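Long-range contacts in 2-oxoglutarate (2OG) and Fe(II)-dependent oxygenase superfamily protein (Arabidopsis thaliana, PDB 6KWA), which probably oxidises the plant hormone indole-3-acetic acid irreversibly to inactive 2-oxoindole-3-acetic acid, as a 2-oxoglutarate- and iron-dependent dioxygenase: residues V166-D171 with K227-C232; W26-V31 with T196-D201. One frame throughout, in Å; residues are numbered along the deposited sequence.

Contact 1: V166-D171 with K227-C232; sequences VQLHTD and KHRVQC. With MG (magnesium ion), chain D.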
loop_
_atom_site.group_PDB
_atom_site.type_symbol
_atom_site.label_atom_id
_atom_site.label_comp_id
_atom_site.label_asym_id
_atom_site.label_seq_id
_atom_site.Cartn_x
_atom_site.Cartn_y
_atom_site.Cartn_z
ATOM N N VAL A 166 14.947 -4.710 -1.496
ATOM C CA VAL A 166 14.415 -5.589 -0.461
ATOM C C VAL A 166 13.825 -6.816 -1.176
ATOM O O VAL A 166 13.409 -6.744 -2.339
ATOM C CB VAL A 166 13.379 -4.880 0.468
ATOM C CG1 VAL A 166 12.118 -4.460 -0.294
ATOM C CG2 VAL A 166 13.049 -5.757 1.696
ATOM N N GLN A 167 13.861 -7.957 -0.496
ATOM C CA GLN A 167 13.596 -9.235 -1.132
ATOM C C GLN A 167 12.105 -9.579 -1.188
ATOM O O GLN A 167 11.277 -8.966 -0.508
ATOM C CB GLN A 167 14.388 -10.314 -0.395
ATOM C CG GLN A 167 15.906 -10.060 -0.464
ATOM C CD GLN A 167 16.728 -11.064 0.332
ATOM O OE1 GLN A 167 16.623 -12.274 0.111
ATOM N NE2 GLN A 167 17.574 -10.565 1.245
ATOM N N LEU A 168 11.797 -10.550 -2.041
ATOM C CA LEU A 168 10.449 -10.950 -2.422
ATOM C C LEU A 168 9.501 -11.182 -1.224
ATOM O O LEU A 168 9.874 -11.844 -0.260
ATOM C CB LEU A 168 10.562 -12.208 -3.279
ATOM C CG LEU A 168 9.410 -12.721 -4.135
ATOM C CD1 LEU A 168 9.214 -11.810 -5.334
ATOM C CD2 LEU A 168 9.649 -14.150 -4.579
ATOM N N HIS A 169 8.296 -10.607 -1.262
ATOM C CA HIS A 169 7.346 -10.772 -0.156
ATOM C C HIS A 169 5.875 -10.567 -0.586
ATOM O O HIS A 169 5.598 -10.143 -1.717
ATOM C CB HIS A 169 7.686 -9.804 0.982
ATOM C CG HIS A 169 7.457 -8.363 0.646
ATOM N ND1 HIS A 169 8.236 -7.672 -0.260
ATOM C CD2 HIS A 169 6.550 -7.472 1.121
ATOM C CE1 HIS A 169 7.809 -6.421 -0.337
ATOM N NE2 HIS A 169 6.785 -6.275 0.487
ATOM N N THR A 170 4.941 -10.935 0.293
ATOM C CA THR A 170 3.531 -10.562 0.141
ATOM C C THR A 170 3.167 -9.631 1.292
ATOM O O THR A 170 3.636 -9.845 2.409
ATOM C CB THR A 170 2.574 -11.772 0.150
ATOM O OG1 THR A 170 2.541 -12.357 1.457
ATOM C CG2 THR A 170 2.985 -12.819 -0.863
ATOM N N ASP A 171 2.350 -8.605 1.060
ATOM C CA ASP A 171 1.910 -7.790 2.198
ATOM C C ASP A 171 0.920 -8.600 3.021
ATOM O O ASP A 171 0.315 -9.556 2.523
ATOM C CB ASP A 171 1.292 -6.448 1.780
ATOM C CG ASP A 171 2.124 -5.703 0.744
ATOM O OD1 ASP A 171 3.372 -5.768 0.795
ATOM O OD2 ASP A 171 1.527 -4.967 -0.073
ATOM N N LYS A 227 3.131 -11.532 -4.888
ATOM C CA LYS A 227 4.513 -11.546 -4.452
ATOM C C LYS A 227 5.248 -10.451 -5.190
ATOM O O LYS A 227 5.248 -10.409 -6.421
ATOM C CB LYS A 227 5.194 -12.895 -4.722
ATOM C CG LYS A 227 4.562 -14.128 -4.074
ATOM C CD LYS A 227 5.379 -15.375 -4.461
ATOM C CE LYS A 227 4.890 -16.655 -3.805
ATOM N NZ LYS A 227 3.588 -17.111 -4.399
ATOM N N HIS A 228 5.901 -9.578 -4.448
ATOM C CA HIS A 228 6.581 -8.477 -5.099
ATOM C C HIS A 228 7.905 -8.114 -4.426
ATOM O O HIS A 228 8.167 -8.470 -3.270
ATOM C CB HIS A 228 5.649 -7.245 -5.153
ATOM C CG HIS A 228 5.122 -6.815 -3.822
ATOM N ND1 HIS A 228 4.134 -7.508 -3.154
ATOM C CD2 HIS A 228 5.415 -5.740 -3.049
ATOM C CE1 HIS A 228 3.856 -6.891 -2.018
ATOM N NE2 HIS A 228 4.618 -5.815 -1.931
ATOM N N ARG A 229 8.722 -7.373 -5.162
ATOM C CA ARG A 229 10.002 -6.905 -4.645
ATOM C C ARG A 229 10.397 -5.666 -5.430
ATOM O O ARG A 229 9.886 -5.428 -6.531
ATOM C CB ARG A 229 11.095 -7.955 -4.808
ATOM C CG ARG A 229 11.019 -8.590 -6.164
ATOM C CD ARG A 229 12.216 -9.431 -6.508
ATOM N NE ARG A 229 12.188 -9.776 -7.927
ATOM C CZ ARG A 229 13.009 -10.650 -8.494
ATOM N NH1 ARG A 229 13.913 -11.273 -7.751
ATOM N NH2 ARG A 229 12.917 -10.913 -9.792
ATOM N N VAL A 230 11.330 -4.902 -4.877
ATOM C CA VAL A 230 11.872 -3.755 -5.580
ATOM C C VAL A 230 13.318 -4.058 -5.970
ATOM O O VAL A 230 14.135 -4.479 -5.149
ATOM C CB VAL A 230 11.780 -2.464 -4.748
ATOM C CG1 VAL A 230 12.384 -2.666 -3.367
ATOM C CG2 VAL A 230 12.467 -1.320 -5.482
ATOM N N GLN A 231 13.601 -3.901 -7.255
ATOM C CA GLN A 231 14.927 -4.140 -7.798
ATOM C C GLN A 231 15.698 -2.841 -7.961
ATOM O O GLN A 231 15.133 -1.819 -8.349
ATOM C CB GLN A 231 14.820 -4.837 -9.143
ATOM C CG GLN A 231 15.195 -6.282 -9.119
ATOM C CD GLN A 231 15.530 -6.759 -10.499
ATOM O OE1 GLN A 231 15.142 -6.131 -11.487
ATOM N NE2 GLN A 231 16.252 -7.868 -10.587
ATOM N N CYS A 232 16.991 -2.876 -7.673
ATOM C CA CYS A 232 17.812 -1.693 -7.881
ATOM C C CYS A 232 18.228 -1.540 -9.343
ATOM O O CYS A 232 18.841 -2.438 -9.907
ATOM C CB CYS A 232 19.053 -1.746 -6.996
ATOM S SG CYS A 232 20.245 -0.486 -7.431
HETATM MG MG MG D . 5.105 -4.613 -0.292
#
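The metal site of the oxygenase is built here by H169 and D171 from 166-171 and H228 from 227-232. The bound ion is magnesium. H228 NE2 lies 2.1 Å from it, and H169 NE2 and D171 OD1 are the other two protein ligands. This is the HxD...H facial triad of 2-oxoglutarate-dependent oxygenases; the catalytic metal of the family is iron. The two histidine rings meet obliquely, with planes 50° apart and centroids 4.2 Å apart. H228 CE1 sits over one face of the H169 ring, offset toward its rim. D171 OD1 comes to the edge of the H228 ring, near its plane, with the carboxylate turned 85° against the ring. Outside the two segments, D171 OD2 is held by N210 and T176, and H228 ND1 by the carbonyl of V226. These bonds help to set how D171 and H228 are turned.

The strands belong to the double-stranded beta-helix and run antiparallel. H169 N donates to H228 O at 2.9 Å, and H228 N donates to H169 O at 2.8 Å. This hydrogen-bonded pair puts both imidazoles on one face of the sheet. Further along that face, V166 CG1 touches V230 CG1 at 3.6 Å. Away from the metal, L168 CD1 packs 3.8 Å from R229 CG, and T170 CG2 lies 3.8 Å from K227 CG.

Contact 2: W26-V31 with T196-D201; sequences WGCFRV and TFFPID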
loop_
_atom_site.group_PDB
_atom_site.type_symbol
_atom_site.label_atom_id
_atom_site.label_comp_id
_atom_site.label_asym_id
_atom_site.label_seq_id
_atom_site.Cartn_x
_atom_site.Cartn_y
_atom_site.Cartn_z
ATOM N N TRP A 26 -3.711 -11.239 -11.090
ATOM C CA TRP A 26 -2.400 -10.638 -10.831
ATOM C C TRP A 26 -2.180 -10.169 -9.395
ATOM O O TRP A 26 -1.047 -9.975 -8.971
ATOM C CB TRP A 26 -2.199 -9.441 -11.746
ATOM C CG TRP A 26 -2.367 -9.758 -13.184
ATOM C CD1 TRP A 26 -3.399 -9.391 -13.995
ATOM C CD2 TRP A 26 -1.473 -10.539 -13.988
ATOM N NE1 TRP A 26 -3.188 -9.878 -15.274
ATOM C CE2 TRP A 26 -2.013 -10.585 -15.290
ATOM C CE3 TRP A 26 -0.261 -11.195 -13.733
ATOM C CZ2 TRP A 26 -1.379 -11.261 -16.338
ATOM C CZ3 TRP A 26 0.374 -11.868 -14.783
ATOM C CH2 TRP A 26 -0.196 -11.900 -16.060
ATOM N N GLY A 27 -3.262 -9.909 -8.664
ATOM C CA GLY A 27 -3.148 -9.445 -7.296
ATOM C C GLY A 27 -2.709 -7.998 -7.167
ATOM O O GLY A 27 -2.423 -7.513 -6.074
ATOM N N CYS A 28 -2.702 -7.291 -8.288
ATOM C CA CYS A 28 -2.330 -5.894 -8.275
ATOM C C CYS A 28 -2.855 -5.197 -9.496
ATOM O O CYS A 28 -3.188 -5.836 -10.494
ATOM C CB CYS A 28 -0.797 -5.752 -8.204
ATOM S SG CYS A 28 0.059 -6.604 -9.563
ATOM N N PHE A 29 -2.932 -3.879 -9.413
ATOM C CA PHE A 29 -3.306 -3.067 -10.559
ATOM C C PHE A 29 -2.970 -1.627 -10.289
ATOM O O PHE A 29 -2.886 -1.204 -9.151
ATOM C CB PHE A 29 -4.793 -3.226 -10.909
ATOM C CG PHE A 29 -5.726 -2.933 -9.787
ATOM C CD1 PHE A 29 -6.324 -1.688 -9.662
ATOM C CD2 PHE A 29 -6.047 -3.927 -8.869
ATOM C CE1 PHE A 29 -7.204 -1.434 -8.636
ATOM C CE2 PHE A 29 -6.913 -3.668 -7.819
ATOM C CZ PHE A 29 -7.515 -2.419 -7.713
ATOM N N ARG A 30 -2.858 -0.866 -11.361
ATOM C CA ARG A 30 -2.588 0.551 -11.272
ATOM C C ARG A 30 -3.943 1.254 -11.354
ATOM O O ARG A 30 -4.858 0.724 -11.980
ATOM C CB ARG A 30 -1.659 0.945 -12.432
ATOM C CG ARG A 30 -0.956 2.296 -12.344
ATOM C CD ARG A 30 -0.015 2.497 -13.575
ATOM N NE ARG A 30 1.314 1.900 -13.411
ATOM C CZ ARG A 30 1.798 0.884 -14.126
ATOM N NH1 ARG A 30 1.077 0.314 -15.089
ATOM N NH2 ARG A 30 3.030 0.441 -13.885
ATOM N N VAL A 31 -4.109 2.391 -10.682
ATOM C CA VAL A 31 -5.307 3.186 -10.893
ATOM C C VAL A 31 -4.932 4.564 -11.439
ATOM O O VAL A 31 -3.897 5.150 -11.077
ATOM C CB VAL A 31 -6.177 3.342 -9.621
ATOM C CG1 VAL A 31 -6.828 2.000 -9.280
ATOM C CG2 VAL A 31 -5.384 3.899 -8.423
ATOM N N THR A 196 7.532 -16.168 -13.744
ATOM C CA THR A 196 8.225 -15.021 -14.339
ATOM C C THR A 196 7.807 -13.714 -13.654
ATOM O O THR A 196 6.713 -13.610 -13.078
ATOM C CB THR A 196 7.978 -14.883 -15.866
ATOM O OG1 THR A 196 8.888 -13.914 -16.401
ATOM C CG2 THR A 196 6.576 -14.405 -16.174
ATOM N N PHE A 197 8.694 -12.726 -13.725
ATOM C CA PHE A 197 8.478 -11.414 -13.126
ATOM C C PHE A 197 8.088 -10.372 -14.144
ATOM O O PHE A 197 8.585 -10.382 -15.268
ATOM C CB PHE A 197 9.733 -10.937 -12.406
ATOM C CG PHE A 197 9.934 -11.578 -11.088
ATOM C CD1 PHE A 197 9.433 -10.988 -9.943
ATOM C CD2 PHE A 197 10.594 -12.787 -10.989
ATOM C CE1 PHE A 197 9.606 -11.583 -8.715
ATOM C CE2 PHE A 197 10.775 -13.391 -9.762
ATOM C CZ PHE A 197 10.283 -12.791 -8.623
ATOM N N PHE A 198 7.190 -9.476 -13.744
ATOM C CA PHE A 198 6.844 -8.332 -14.569
ATOM C C PHE A 198 7.055 -7.076 -13.715
ATOM O O PHE A 198 7.018 -7.155 -12.480
ATOM C CB PHE A 198 5.414 -8.449 -15.102
ATOM C CG PHE A 198 4.368 -8.535 -14.031
ATOM C CD1 PHE A 198 3.731 -7.388 -13.580
ATOM C CD2 PHE A 198 4.013 -9.760 -13.486
ATOM C CE1 PHE A 198 2.750 -7.465 -12.592
ATOM C CE2 PHE A 198 3.045 -9.852 -12.509
ATOM C CZ PHE A 198 2.412 -8.700 -12.050
ATOM N N PRO A 199 7.380 -5.937 -14.357
ATOM C CA PRO A 199 7.662 -4.683 -13.648
ATOM C C PRO A 199 6.408 -3.875 -13.329
ATOM O O PRO A 199 5.431 -3.960 -14.059
ATOM C CB PRO A 199 8.540 -3.917 -14.642
ATOM C CG PRO A 199 8.003 -4.338 -15.975
ATOM C CD PRO A 199 7.538 -5.780 -15.816
ATOM N N ILE A 200 6.438 -3.112 -12.242
ATOM C CA ILE A 200 5.391 -2.144 -11.973
ATOM C C ILE A 200 6.061 -0.760 -12.001
ATOM O O ILE A 200 6.504 -0.238 -10.977
ATOM C CB ILE A 200 4.700 -2.431 -10.631
ATOM C CG1 ILE A 200 4.168 -3.874 -10.619
ATOM C CG2 ILE A 200 3.572 -1.415 -10.356
ATOM C CD1 ILE A 200 3.540 -4.287 -9.317
ATOM N N ASP A 201 6.145 -0.190 -13.197
ATOM C CA ASP A 201 6.811 1.088 -13.413
ATOM C C ASP A 201 5.981 2.213 -12.817
ATOM O O ASP A 201 4.754 2.158 -12.849
ATOM C CB ASP A 201 7.039 1.322 -14.908
ATOM C CG ASP A 201 7.994 0.298 -15.523
ATOM O OD1 ASP A 201 8.894 -0.205 -14.818
ATOM O OD2 ASP A 201 7.805 -0.037 -16.707
#
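The rings of W26 and F198 meet as an offset edge-to-face pair. The edge of the indole is turned toward the face of the F198 ring. The six-membered ring of W26 and the F198 ring have centroids 5.3 Å apart and planes at 74°. The nearest atoms are W26 CE3 and F198 CE2, at 3.8 Å. At the edge of the F198 ring, near its plane, lies C28 SG, 4.0 Å from F198 CZ, a sulfur-aromatic contact. C28 SG also reaches I200 CD1, at 4.2 Å. I2 and A189 pack against F198 as well.

The guanidinium of R30 has D201 O and I200 C at its edge. R30 NH2 donates to D201 O at 2.6 Å, with an N-H...O angle of 144°. The bond uses a lone pair of the carbonyl, which lies tilted from the guanidinium plane. CG of R30 is anti to the backbone N, and the chain bends at chi3 (-85°) to bring NH2 to this carbonyl. R30 NH1 is held by T4 OG1, so the group spans two parts of the chain. A leucine here would probably leave the D201 carbonyl without its NH2 donor and the T4 hydroxyl without NH1, and remove the one hydrogen bond between 26-31 and 196-201.

The strands 28-31 and 197-200 run roughly parallel, with axes 9.8 Å apart, and no backbone bond joins them. They belong to two different sheets, and side chains of W26, C28, R30, F198 and I200 meet between them. This facing of two sheets is characteristic of the double-stranded beta-helix, here with an N-terminal strand added to the larger sheet.

In the fold
Both contacts involve the four-stranded sheet 164-169, 228-231, 187-190, 197-200. Contact 1 pairs two neighbouring strands within it. Contact 2 joins its opposite outer strand, 197-200, to strand 28-32 of the larger sheet. Contact 1 is partly buried: its metal ligands turn inward, while L168 is exposed. Contact 2 is buried. The chemistry follows: backbone bonds and metal ligation in contact 1, apolar and aromatic packing plus one arginine-carbonyl bond in contact 2. Their centres are about 12 Å apart. F197, next to F198, links them: its ring forms a cation-pi pair with R229 and packs on L168. I200 lies about 6 Å from H228, side chain to side chain.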